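Local coordinates for protein ICP27 (Human herpesvirus 1, PDB 5BQK) that regulates viral gene expression, inhibiting cellular splicing and mediating nuclear export of viral intronless mRNAs, here as its zinc-binding C-terminal domain, at residues Val102-Asn107 and Val145-Ala150; Leu119-Met124 and Pro134-Ile139; Thr141-Leu146 and Arg194-Val199; Phe189-Arg194 and Ala209-Gly214. One frame throughout, in Å; residues are numbered along the deposited sequence.

Contact 1: Val102-Asn107 and Val145-Ala150; sequences VLRQEN and VLDNLA
The C-terminal part of helix 89-105 lies against helix 142-163 with Leu-103 CA 5.7 Å from Val-145 CA and Arg-104 CA 5.5 Å from Asn-148 CA. Asn-148 spans the gap: CG lies anti to its backbone N (chi1 -156°), which directs the amide at the backbone of 102-107. Its ND2 donates to Glu-106 O at 2.8 Å, nearly straight at 166°. The acceptor lies close to the Asn-148 amide plane, whereas the donor stands above the carbonyl plane of Glu-106, off its lone pairs. Because Arg-152 NE donates to OD1 of the same amide, both ends are occupied and its rotation is fixed.

The second polar link joins the side chains of Arg-104 and Asp-147. The arginine chain runs extended from CG to NE, and NH1 forms a salt bridge to Asp-147 OD2 at 2.9 Å. OD2 sits at the edge of the guanidinium, in its plane, and uses its anti lone pair. With the two planes 65° apart, the pair is held through one oxygen. Separately, Leu-103 CD2 meets Val-145 CG2 at 3.5 Å, with Ser-114 and Thr-118 of helix 108-127 beside them.

Neither charge depends on the other alone. Asp-100 pairs with Arg-104 NE, while Arg-154 of the second subunit forms a salt bridge with Asp-147 OD2 and Thr-151 O of that subunit accepts from Arg-104 NH1. The chemistry thus ties a helix-helix junction inside one chain to the dimer interface, and the alternating charges probably stabilise each other in this largely buried setting.

Contact 2: Leu119-Met124 and Pro134-Ile139; sequences LAWCKM and PQDPII
Asp-136 OD1 is gripped by two backbone amides, Ile-139 N at 3.1 Å and, more weakly, Ile-138 N, while the other oxygen of the carboxylate reaches across to Trp-121. The bond from the third residue on makes this an Asx motif, lying in the loop that leads from helix 108-127 to helix 142-163. Ile-139 N comes from above the carboxylate plane. The indole bond is shorter than that from Ile-139 N: Trp-121 NE1 donates to Asp-136 OD2 at 2.8 Å with an angle of 158°. The acceptor lies close to the ring plane, and OD2 is met on its syn side, tilted out of the carboxylate plane, with ring and carboxylate turned 65° apart. The Asx bonds therefore hold the carboxylate in place, and the carboxylate in turn fixes the indole's edge.

A chi1 of -180° throws the Trp-121 ring out from helix 108-127 toward the loop. Ile-138 CD1 sits over one face as a CH-pi contact, 3.8 Å from the centroid of the five-membered ring. On the opposite face lies CE of selenomethionine Met-124, displaced toward the rim, so the indole has a methyl group on each face. The second subunit adds Phe-265 against Trp-121 and Tyr-264 against Ile-138, which places the ring close to the dimer interface.

Ile-139 approaches in the ring plane instead. Its terminal CD1 touches two successive residues of the helix, 3.6 Å from Trp-121 CD1 at the indole edge and 3.4 Å from Cys-122 SG.

Contact 3: Thr141-Leu146 and Arg194-Val199; sequences TAAAVL and RLANRV
No flat group has a face or an edge in the contact of Ala-142, Ala-143 and Leu-146 with Leu-195 and Ala-196; it is made of aliphatic side-chain carbons and alanine backbone, and no hydrogen bond crosses it. The axes of helix segments 142-146 and 194-199 approach to 8.7 Å at a signed crossing angle of -141°, roughly antiparallel but clearly skewed.

Alanines at the crossing permit this proximity, and the CA atoms of Ala-143 and Ala-196 come within 4.8 Å. The methyl of Ala-196 points into helix 142-163 and presses on backbone as well as side chain: its CB lies 3.8 Å from Ala-143 CA and equally near Ala-143 CB. Leu-146, one turn along, closes over the same methyl, with CD2 4.0 Å from Ala-196 CB.

Nearby, the Ala-142 methyl meets Leu-195 broadside. Chi1 of 176° carries CG of Leu-195 away from its own N, a setting that lays the branch alongside helix 142-163. Both CG and CD2 of Leu-195 are then 3.8 Å from Ala-142 CB.

The crossing joins the start of helix 142-163 to the later part of helix 184-201. Segment 194-199, but not 141-146, falls within the sequence range of the zinc finger, and the crossing is away from the metal. Helix 108-127 packs beside both, touching Val-145 and Leu-195 through Thr-118, while helix 89-105 lies against Thr-141, Ala-144 and Val-145.

Contact 4: Phe189-Arg194 and Ala209-Gly214; sequences FVILAR and ATLGVG
Arg-194, on helix 184-201, uses two nitrogens to hold consecutive carbonyls, those of Ala-209 and Thr-210, at a type I beta turn that ends a 3-10 segment. NE donates to Thr-210 O at 2.9 Å with an angle of 164°, and NH2 to Ala-209 O at 2.9 Å with 151°. Both oxygens lie near the guanidinium plane, along one edge. A bend at chi3 (65°) turns that edge onto the turn. Neither donor lies in its acceptor's carbonyl plane: NE is tilted from the plane of Thr-210, and NH2 stands above that of Ala-209.

Ala-209 O accepts twice, since Gly-212 N closes the turn on it at 2.8 Å. The two donors arrive from opposite faces of the carbonyl plane, so they do not compete for one position. The remaining guanidinium nitrogen, NH1, is satisfied by Arg-176 O; its ion pair with Asp-2 of the second subunit is long and weak. The arginine thereby links helix 184-201 to two separate loops, all within the sequence range of the zinc finger though distant from its metal.

Apolar atoms fill in around these bonds. The methyl CG2 of Thr-210 rests against the root of the arginine, 3.9 Å from Arg-194 CB. One turn back on the helix, Ile-191 crosses Leu-211 at about a right angle, and Leu-119 and Cys-122 of helix 108-127 pack against this pair. Its tightest point is 3.5 Å between Ile-191 CG2 and Leu-211 CD2, closer than usual for two methyls.

Along the chain, contact 1 opens first and encloses contact 2, contact 3 starts where contact 1 ends, and contacts 3 and 4 alternate their segments. Contacts 1 and 3 share helix 142-163 and contacts 3 and 4 share helix 184-201, with Arg-194 common to the latter pair. Contact 3 is central: the centres of contacts 1, 2 and 4 lie about 10 to 11 Å from it, whereas contacts 1 and 4 are about 18 Å apart. Helix 108-127 carries one side of contact 2 and packs against the other three, giving a mainly helical core carrying two loops. Contacts 1 and 2 also meet the second subunit, coupling this core to the dimer interface; the zinc site lies apart.

Contact 1: Val102-Asn107 and Val145-Ala150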
loop_
_atom_site.group_PDB
_atom_site.type_symbol
_atom_site.label_atom_id
_atom_site.label_comp_id
_atom_site.label_asym_id
_atom_site.label_seq_id
_atom_site.Cartn_x
_atom_site.Cartn_y
_atom_site.Cartn_z
ATOM N N VAL A 102 7.533 -8.307 -1.607
ATOM C CA VAL A 102 8.471 -7.486 -0.861
ATOM C C VAL A 102 8.190 -6.025 -1.134
ATOM O O VAL A 102 8.044 -5.214 -0.208
ATOM C CB VAL A 102 9.922 -7.754 -1.294
ATOM C CG1 VAL A 102 10.843 -6.580 -0.688
ATOM C CG2 VAL A 102 10.398 -9.142 -0.830
ATOM N N LEU A 103 8.057 -5.720 -2.404
ATOM C CA LEU A 103 7.772 -4.353 -2.877
ATOM C C LEU A 103 6.404 -3.901 -2.453
ATOM O O LEU A 103 6.250 -2.704 -2.235
ATOM C CB LEU A 103 7.813 -4.264 -4.426
ATOM C CG LEU A 103 9.125 -3.737 -5.002
ATOM C CD1 LEU A 103 10.312 -4.521 -4.403
ATOM C CD2 LEU A 103 9.002 -3.953 -6.483
ATOM N N ARG A 104 5.443 -4.815 -2.260
ATOM C CA ARG A 104 4.105 -4.387 -1.714
ATOM C C ARG A 104 4.037 -4.165 -0.229
ATOM O O ARG A 104 3.026 -3.647 0.253
ATOM C CB ARG A 104 2.938 -5.300 -2.102
ATOM C CG ARG A 104 2.651 -5.187 -3.628
ATOM C CD ARG A 104 1.876 -6.507 -4.217
ATOM N NE ARG A 104 1.641 -6.257 -5.651
ATOM C CZ ARG A 104 0.824 -5.343 -6.178
ATOM N NH1 ARG A 104 -0.005 -4.573 -5.456
ATOM N NH2 ARG A 104 0.820 -5.219 -7.503
ATOM N N GLN A 105 5.089 -4.541 0.497
ATOM C CA GLN A 105 5.134 -4.246 1.926
ATOM C C GLN A 105 6.285 -3.339 2.425
ATOM O O GLN A 105 6.483 -3.212 3.650
ATOM C CB GLN A 105 5.159 -5.576 2.685
ATOM C CG GLN A 105 6.433 -6.503 2.376
ATOM C CD GLN A 105 7.682 -6.111 3.149
ATOM O OE1 GLN A 105 7.726 -6.189 4.399
ATOM N NE2 GLN A 105 8.677 -5.647 2.443
ATOM N N GLU A 106 7.063 -2.817 1.492
ATOM C CA GLU A 106 8.268 -2.010 1.714
ATOM C C GLU A 106 7.861 -0.731 2.329
ATOM O O GLU A 106 6.755 -0.260 2.050
ATOM C CB GLU A 106 8.885 -1.645 0.364
ATOM C CG GLU A 106 10.059 -2.492 0.120
ATOM C CD GLU A 106 10.766 -2.223 -1.148
ATOM O OE1 GLU A 106 10.249 -1.516 -2.060
ATOM O OE2 GLU A 106 11.916 -2.725 -1.244
ATOM N N ASN A 107 8.720 -0.198 3.185
ATOM C CA ASN A 107 8.493 1.195 3.696
ATOM C C ASN A 107 8.683 2.289 2.603
ATOM O O ASN A 107 9.118 2.020 1.522
ATOM C CB ASN A 107 9.259 1.460 5.062
ATOM C CG ASN A 107 10.789 1.629 4.862
ATOM O OD1 ASN A 107 11.241 2.033 3.773
ATOM N ND2 ASN A 107 11.599 1.306 5.926
ATOM N N VAL A 145 5.517 -1.557 -6.936
ATOM C CA VAL A 145 6.087 -0.266 -6.523
ATOM C C VAL A 145 4.968 0.780 -6.721
ATOM O O VAL A 145 4.718 1.605 -5.888
ATOM C CB VAL A 145 7.262 0.267 -7.341
ATOM C CG1 VAL A 145 7.943 1.454 -6.503
ATOM C CG2 VAL A 145 8.235 -0.735 -7.765
ATOM N N LEU A 146 4.301 0.714 -7.857
ATOM C CA LEU A 146 3.241 1.668 -8.195
ATOM C C LEU A 146 2.187 1.728 -7.113
ATOM O O LEU A 146 1.879 2.804 -6.588
ATOM C CB LEU A 146 2.641 1.356 -9.548
ATOM C CG LEU A 146 1.257 1.919 -9.818
ATOM C CD1 LEU A 146 1.357 3.477 -9.952
ATOM C CD2 LEU A 146 0.760 1.328 -11.128
ATOM N N ASP A 147 1.610 0.588 -6.773
ATOM C CA ASP A 147 0.559 0.543 -5.772
ATOM C C ASP A 147 1.111 0.900 -4.403
ATOM O O ASP A 147 0.431 1.461 -3.574
ATOM C CB ASP A 147 0.027 -0.911 -5.691
ATOM C CG ASP A 147 -0.977 -1.271 -6.809
ATOM O OD1 ASP A 147 -1.476 -0.346 -7.478
ATOM O OD2 ASP A 147 -1.298 -2.507 -6.988
ATOM N N ASN A 148 2.326 0.490 -4.092
ATOM C CA ASN A 148 2.868 0.880 -2.791
ATOM C C ASN A 148 2.917 2.435 -2.673
ATOM O O ASN A 148 2.485 3.075 -1.678
ATOM C CB ASN A 148 4.288 0.256 -2.553
ATOM C CG ASN A 148 4.604 0.136 -1.021
ATOM O OD1 ASN A 148 3.715 0.339 -0.266
ATOM N ND2 ASN A 148 5.832 -0.194 -0.601
ATOM N N LEU A 149 3.404 3.050 -3.710
ATOM C CA LEU A 149 3.655 4.537 -3.611
ATOM C C LEU A 149 2.298 5.280 -3.621
ATOM O O LEU A 149 2.076 6.263 -2.858
ATOM C CB LEU A 149 4.622 4.954 -4.723
ATOM C CG LEU A 149 6.123 4.648 -4.587
ATOM C CD1 LEU A 149 6.950 5.054 -5.861
ATOM C CD2 LEU A 149 6.670 5.337 -3.435
ATOM N N ALA A 150 1.350 4.734 -4.364
ATOM C CA ALA A 150 -0.074 5.277 -4.381
ATOM C C ALA A 150 -0.680 5.208 -3.039
ATOM O O ALA A 150 -1.279 6.206 -2.585
ATOM C CB ALA A 150 -0.964 4.549 -5.415
#

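Contact 2: Leu119-Met124 and Pro134-Ile139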
loop_
_atom_site.group_PDB
_atom_site.type_symbol
_atom_site.label_atom_id
_atom_site.label_comp_id
_atom_site.label_asym_id
_atom_site.label_seq_id
_atom_site.Cartn_x
_atom_site.Cartn_y
_atom_site.Cartn_z
ATOM N N LEU A 119 13.253 1.863 -12.819
ATOM C CA LEU A 119 13.532 2.745 -13.932
ATOM C C LEU A 119 14.978 2.716 -14.406
ATOM O O LEU A 119 15.295 2.734 -15.649
ATOM C CB LEU A 119 13.039 4.194 -13.585
ATOM C CG LEU A 119 11.521 4.314 -13.341
ATOM C CD1 LEU A 119 11.138 5.768 -13.295
ATOM C CD2 LEU A 119 10.623 3.562 -14.427
ATOM N N ALA A 120 15.895 2.612 -13.473
ATOM C CA ALA A 120 17.294 2.484 -13.890
ATOM C C ALA A 120 17.522 1.171 -14.655
ATOM O O ALA A 120 18.312 1.064 -15.638
ATOM C CB ALA A 120 18.195 2.546 -12.616
ATOM N N TRP A 121 16.887 0.115 -14.162
ATOM C CA TRP A 121 16.979 -1.163 -14.912
ATOM C C TRP A 121 16.444 -1.055 -16.352
ATOM O O TRP A 121 17.044 -1.648 -17.262
ATOM C CB TRP A 121 16.250 -2.239 -14.151
ATOM C CG TRP A 121 16.274 -3.567 -14.787
ATOM C CD1 TRP A 121 15.256 -4.160 -15.511
ATOM C CD2 TRP A 121 17.346 -4.489 -14.763
ATOM N NE1 TRP A 121 15.608 -5.436 -15.880
ATOM C CE2 TRP A 121 16.896 -5.669 -15.456
ATOM C CE3 TRP A 121 18.631 -4.468 -14.205
ATOM C CZ2 TRP A 121 17.711 -6.806 -15.617
ATOM C CZ3 TRP A 121 19.454 -5.613 -14.353
ATOM C CH2 TRP A 121 18.989 -6.758 -15.065
ATOM N N CYS A 122 15.323 -0.367 -16.554
ATOM C CA CYS A 122 14.779 -0.175 -17.907
ATOM C C CYS A 122 15.662 0.662 -18.775
ATOM O O CYS A 122 15.847 0.368 -19.952
ATOM C CB CYS A 122 13.395 0.541 -17.872
ATOM S SG CYS A 122 12.076 -0.381 -17.004
ATOM N N LYS A 123 16.204 1.716 -18.175
ATOM C CA LYS A 123 17.189 2.571 -18.849
ATOM C C LYS A 123 18.395 1.785 -19.246
ATOM O O LYS A 123 18.903 1.955 -20.369
ATOM C CB LYS A 123 17.644 3.734 -17.954
ATOM C CG LYS A 123 18.396 4.838 -18.789
ATOM C CD LYS A 123 18.761 6.075 -17.934
ATOM C CE LYS A 123 19.597 7.107 -18.783
ATOM N NZ LYS A 123 19.698 8.408 -17.980
HETATM N N MSE A 124 18.875 0.920 -18.371
HETATM C CA MSE A 124 19.991 0.021 -18.777
HETATM C C MSE A 124 19.606 -0.902 -19.945
HETATM O O MSE A 124 20.433 -1.125 -20.863
HETATM C CB MSE A 124 20.477 -0.829 -17.608
HETATM C CG MSE A 124 21.633 -1.727 -17.976
HETATM SE SE MSE A 124 21.080 -3.485 -18.632
HETATM C CE MSE A 124 20.000 -4.090 -17.143
ATOM N N PRO A 134 7.774 -8.758 -19.610
ATOM C CA PRO A 134 6.869 -9.068 -18.511
ATOM C C PRO A 134 7.395 -10.093 -17.514
ATOM O O PRO A 134 7.060 -10.005 -16.320
ATOM C CB PRO A 134 5.637 -9.673 -19.231
ATOM C CG PRO A 134 5.671 -8.936 -20.565
ATOM C CD PRO A 134 7.132 -8.916 -20.927
ATOM N N GLN A 135 8.175 -11.062 -18.004
ATOM C CA GLN A 135 8.765 -12.092 -17.130
ATOM C C GLN A 135 10.039 -11.675 -16.371
ATOM O O GLN A 135 10.364 -12.258 -15.309
ATOM C CB GLN A 135 8.968 -13.393 -17.873
ATOM C CG GLN A 135 7.723 -13.790 -18.703
ATOM C CD GLN A 135 7.694 -13.250 -20.221
ATOM O OE1 GLN A 135 8.225 -12.169 -20.600
ATOM N NE2 GLN A 135 7.035 -14.036 -21.062
ATOM N N ASP A 136 10.749 -10.688 -16.912
ATOM C CA ASP A 136 11.818 -10.026 -16.166
ATOM C C ASP A 136 11.303 -9.712 -14.744
ATOM O O ASP A 136 10.295 -9.010 -14.560
ATOM C CB ASP A 136 12.206 -8.742 -16.911
ATOM C CG ASP A 136 13.300 -7.962 -16.238
ATOM O OD1 ASP A 136 13.173 -7.652 -15.024
ATOM O OD2 ASP A 136 14.341 -7.712 -16.902
ATOM N N PRO A 137 11.991 -10.216 -13.711
ATOM C CA PRO A 137 11.461 -9.939 -12.348
ATOM C C PRO A 137 11.345 -8.451 -11.937
ATOM O O PRO A 137 10.492 -8.130 -11.132
ATOM C CB PRO A 137 12.497 -10.631 -11.428
ATOM C CG PRO A 137 13.019 -11.750 -12.283
ATOM C CD PRO A 137 13.152 -11.120 -13.656
ATOM N N ILE A 138 12.271 -7.603 -12.353
ATOM C CA ILE A 138 12.213 -6.161 -12.009
ATOM C C ILE A 138 11.080 -5.473 -12.818
ATOM O O ILE A 138 10.269 -4.784 -12.249
ATOM C CB ILE A 138 13.588 -5.511 -12.247
ATOM C CG1 ILE A 138 14.643 -6.226 -11.357
ATOM C CG2 ILE A 138 13.545 -4.009 -12.040
ATOM C CD1 ILE A 138 16.106 -5.750 -11.633
ATOM N N ILE A 139 11.003 -5.690 -14.144
ATOM C CA ILE A 139 9.985 -5.023 -14.951
ATOM C C ILE A 139 8.588 -5.448 -14.598
ATOM O O ILE A 139 7.621 -4.634 -14.443
ATOM C CB ILE A 139 10.163 -5.415 -16.479
ATOM C CG1 ILE A 139 11.575 -5.220 -16.938
ATOM C CG2 ILE A 139 9.112 -4.682 -17.362
ATOM C CD1 ILE A 139 11.961 -3.828 -16.992
#

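Contact 3: Thr141-Leu146 and Arg194-Val199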
loop_
_atom_site.group_PDB
_atom_site.type_symbol
_atom_site.label_atom_id
_atom_site.label_comp_id
_atom_site.label_asym_id
_atom_site.label_seq_id
_atom_site.Cartn_x
_atom_site.Cartn_y
_atom_site.Cartn_z
ATOM N N THR A 141 7.491 -6.358 -11.849
ATOM C CA THR A 141 6.816 -5.963 -10.604
ATOM C C THR A 141 6.602 -4.457 -10.500
ATOM O O THR A 141 6.421 -3.911 -9.395
ATOM C CB THR A 141 7.541 -6.489 -9.324
ATOM O OG1 THR A 141 8.922 -6.081 -9.406
ATOM C CG2 THR A 141 7.547 -8.063 -9.274
ATOM N N ALA A 142 6.611 -3.784 -11.632
ATOM C CA ALA A 142 6.303 -2.310 -11.694
ATOM C C ALA A 142 5.035 -1.932 -10.974
ATOM O O ALA A 142 4.999 -0.922 -10.227
ATOM C CB ALA A 142 6.198 -1.869 -13.197
ATOM N N ALA A 143 3.987 -2.755 -11.120
ATOM C CA ALA A 143 2.715 -2.539 -10.410
ATOM C C ALA A 143 2.838 -2.557 -8.903
ATOM O O ALA A 143 2.071 -1.922 -8.229
ATOM C CB ALA A 143 1.635 -3.643 -10.831
ATOM N N ALA A 144 3.775 -3.325 -8.357
ATOM C CA ALA A 144 3.922 -3.412 -6.893
ATOM C C ALA A 144 4.442 -2.084 -6.328
ATOM O O ALA A 144 3.894 -1.570 -5.358
ATOM C CB ALA A 144 4.935 -4.553 -6.528
ATOM N N VAL A 145 5.517 -1.557 -6.936
ATOM C CA VAL A 145 6.087 -0.266 -6.523
ATOM C C VAL A 145 4.968 0.780 -6.721
ATOM O O VAL A 145 4.718 1.605 -5.888
ATOM C CB VAL A 145 7.262 0.267 -7.341
ATOM C CG1 VAL A 145 7.943 1.454 -6.503
ATOM C CG2 VAL A 145 8.235 -0.735 -7.765
ATOM N N LEU A 146 4.301 0.714 -7.857
ATOM C CA LEU A 146 3.241 1.668 -8.195
ATOM C C LEU A 146 2.187 1.728 -7.113
ATOM O O LEU A 146 1.879 2.804 -6.588
ATOM C CB LEU A 146 2.641 1.356 -9.548
ATOM C CG LEU A 146 1.257 1.919 -9.818
ATOM C CD1 LEU A 146 1.357 3.477 -9.952
ATOM C CD2 LEU A 146 0.760 1.328 -11.128
ATOM N N ARG A 194 1.943 3.224 -16.926
ATOM C CA ARG A 194 2.056 2.718 -18.293
ATOM C C ARG A 194 2.753 1.397 -18.222
ATOM O O ARG A 194 2.352 0.475 -18.927
ATOM C CB ARG A 194 2.852 3.655 -19.235
ATOM C CG ARG A 194 2.039 4.859 -19.554
ATOM C CD ARG A 194 2.846 6.024 -20.049
ATOM N NE ARG A 194 3.481 5.761 -21.329
ATOM C CZ ARG A 194 2.899 5.937 -22.534
ATOM N NH1 ARG A 194 1.665 6.417 -22.665
ATOM N NH2 ARG A 194 3.613 5.701 -23.631
ATOM N N LEU A 195 3.856 1.320 -17.451
ATOM C CA LEU A 195 4.697 0.145 -17.544
ATOM C C LEU A 195 3.937 -1.051 -16.934
ATOM O O LEU A 195 4.008 -2.142 -17.474
ATOM C CB LEU A 195 6.052 0.327 -16.806
ATOM C CG LEU A 195 6.984 -0.859 -16.747
ATOM C CD1 LEU A 195 7.185 -1.348 -18.175
ATOM C CD2 LEU A 195 8.349 -0.503 -16.004
ATOM N N ALA A 196 3.222 -0.839 -15.832
ATOM C CA ALA A 196 2.440 -1.901 -15.194
ATOM C C ALA A 196 1.322 -2.431 -16.137
ATOM O O ALA A 196 1.033 -3.649 -16.161
ATOM C CB ALA A 196 1.785 -1.381 -13.862
ATOM N N ASN A 197 0.710 -1.500 -16.881
ATOM C CA ASN A 197 -0.358 -1.814 -17.827
ATOM C C ASN A 197 0.180 -2.723 -18.958
ATOM O O ASN A 197 -0.472 -3.674 -19.359
ATOM C CB ASN A 197 -0.974 -0.520 -18.381
ATOM C CG ASN A 197 -1.969 -0.788 -19.488
ATOM O OD1 ASN A 197 -1.602 -0.988 -20.637
ATOM N ND2 ASN A 197 -3.221 -0.817 -19.141
ATOM N N ARG A 198 1.381 -2.467 -19.437
ATOM C CA ARG A 198 1.918 -3.237 -20.534
ATOM C C ARG A 198 2.362 -4.621 -20.042
ATOM O O ARG A 198 2.263 -5.632 -20.763
ATOM C CB ARG A 198 3.040 -2.486 -21.252
ATOM C CG ARG A 198 2.702 -1.016 -21.753
ATOM C CD ARG A 198 1.307 -0.787 -22.401
ATOM N NE ARG A 198 0.946 -1.831 -23.345
ATOM C CZ ARG A 198 -0.299 -2.124 -23.774
ATOM N NH1 ARG A 198 -0.469 -3.092 -24.669
ATOM N NH2 ARG A 198 -1.386 -1.501 -23.309
ATOM N N VAL A 199 2.778 -4.678 -18.776
ATOM C CA VAL A 199 3.060 -5.963 -18.109
ATOM C C VAL A 199 1.796 -6.798 -17.970
ATOM O O VAL A 199 1.795 -7.945 -18.354
ATOM C CB VAL A 199 3.785 -5.771 -16.729
ATOM C CG1 VAL A 199 3.701 -7.062 -15.856
ATOM C CG2 VAL A 199 5.261 -5.360 -16.935
#

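Contact 4: Phe189-Arg194 and Ala209-Gly214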
loop_
_atom_site.group_PDB
_atom_site.type_symbol
_atom_site.label_atom_id
_atom_site.label_comp_id
_atom_site.label_asym_id
_atom_site.label_seq_id
_atom_site.Cartn_x
_atom_site.Cartn_y
_atom_site.Cartn_z
ATOM N N PHE A 189 4.317 8.352 -11.384
ATOM C CA PHE A 189 3.030 7.643 -11.459
ATOM C C PHE A 189 2.588 7.323 -12.851
ATOM O O PHE A 189 2.200 6.158 -13.123
ATOM C CB PHE A 189 1.982 8.316 -10.648
ATOM C CG PHE A 189 2.196 8.075 -9.172
ATOM C CD1 PHE A 189 1.723 6.907 -8.554
ATOM C CD2 PHE A 189 2.873 9.020 -8.401
ATOM C CE1 PHE A 189 1.954 6.689 -7.149
ATOM C CE2 PHE A 189 3.093 8.829 -6.978
ATOM C CZ PHE A 189 2.642 7.668 -6.352
ATOM N N VAL A 190 2.708 8.287 -13.758
ATOM C CA VAL A 190 2.338 7.945 -15.165
ATOM C C VAL A 190 3.237 6.892 -15.786
ATOM O O VAL A 190 2.777 5.975 -16.441
ATOM C CB VAL A 190 2.309 9.187 -16.065
ATOM C CG1 VAL A 190 2.176 8.754 -17.561
ATOM C CG2 VAL A 190 1.076 10.090 -15.592
ATOM N N ILE A 191 4.554 7.014 -15.613
ATOM C CA ILE A 191 5.419 6.047 -16.251
ATOM C C ILE A 191 5.223 4.621 -15.640
ATOM O O ILE A 191 5.215 3.636 -16.368
ATOM C CB ILE A 191 6.879 6.466 -16.136
ATOM C CG1 ILE A 191 7.170 7.743 -16.949
ATOM C CG2 ILE A 191 7.855 5.340 -16.528
ATOM C CD1 ILE A 191 6.903 7.588 -18.510
ATOM N N LEU A 192 5.097 4.527 -14.309
ATOM C CA LEU A 192 4.960 3.239 -13.686
ATOM C C LEU A 192 3.614 2.635 -14.039
ATOM O O LEU A 192 3.555 1.414 -14.204
ATOM C CB LEU A 192 5.089 3.312 -12.122
ATOM C CG LEU A 192 6.497 3.476 -11.528
ATOM C CD1 LEU A 192 6.362 3.621 -9.991
ATOM C CD2 LEU A 192 7.464 2.348 -11.946
ATOM N N ALA A 193 2.522 3.459 -14.101
ATOM C CA ALA A 193 1.251 2.966 -14.560
ATOM C C ALA A 193 1.282 2.482 -16.000
ATOM O O ALA A 193 0.711 1.410 -16.270
ATOM C CB ALA A 193 0.111 4.006 -14.325
ATOM N N ARG A 194 1.943 3.224 -16.926
ATOM C CA ARG A 194 2.056 2.718 -18.293
ATOM C C ARG A 194 2.753 1.397 -18.222
ATOM O O ARG A 194 2.352 0.475 -18.927
ATOM C CB ARG A 194 2.852 3.655 -19.235
ATOM C CG ARG A 194 2.039 4.859 -19.554
ATOM C CD ARG A 194 2.846 6.024 -20.049
ATOM N NE ARG A 194 3.481 5.761 -21.329
ATOM C CZ ARG A 194 2.899 5.937 -22.534
ATOM N NH1 ARG A 194 1.665 6.417 -22.665
ATOM N NH2 ARG A 194 3.613 5.701 -23.631
ATOM N N ALA A 209 8.604 3.203 -25.986
ATOM C CA ALA A 209 7.683 4.363 -25.868
ATOM C C ALA A 209 6.860 4.357 -24.604
ATOM O O ALA A 209 6.443 5.443 -24.133
ATOM C CB ALA A 209 6.779 4.582 -27.128
ATOM N N THR A 210 6.535 3.169 -24.109
ATOM C CA THR A 210 5.971 3.022 -22.762
ATOM C C THR A 210 6.712 3.892 -21.710
ATOM O O THR A 210 6.057 4.498 -20.883
ATOM C CB THR A 210 6.056 1.582 -22.348
ATOM O OG1 THR A 210 5.336 0.789 -23.294
ATOM C CG2 THR A 210 5.465 1.353 -20.900
ATOM N N LEU A 211 8.048 3.951 -21.773
ATOM C CA LEU A 211 8.873 4.799 -20.909
ATOM C C LEU A 211 9.091 6.252 -21.402
ATOM O O LEU A 211 9.849 7.003 -20.794
ATOM C CB LEU A 211 10.215 4.111 -20.641
ATOM C CG LEU A 211 9.943 2.743 -19.964
ATOM C CD1 LEU A 211 11.154 1.952 -19.826
ATOM C CD2 LEU A 211 9.376 2.952 -18.557
ATOM N N GLY A 212 8.445 6.617 -22.504
ATOM C CA GLY A 212 8.591 7.942 -23.113
ATOM C C GLY A 212 9.839 7.973 -23.908
ATOM O O GLY A 212 10.424 9.013 -24.130
ATOM N N VAL A 213 10.274 6.808 -24.342
ATOM C CA VAL A 213 11.486 6.750 -25.107
ATOM C C VAL A 213 11.189 6.442 -26.551
ATOM O O VAL A 213 10.563 5.415 -26.857
ATOM C CB VAL A 213 12.487 5.774 -24.488
ATOM C CG1 VAL A 213 13.710 5.634 -25.406
ATOM C CG2 VAL A 213 12.903 6.280 -23.095
ATOM N N GLY A 214 11.653 7.333 -27.443
ATOM C CA GLY A 214 11.482 7.168 -28.920
ATOM C C GLY A 214 12.517 6.252 -29.544
ATOM O O GLY A 214 13.420 5.756 -28.829
#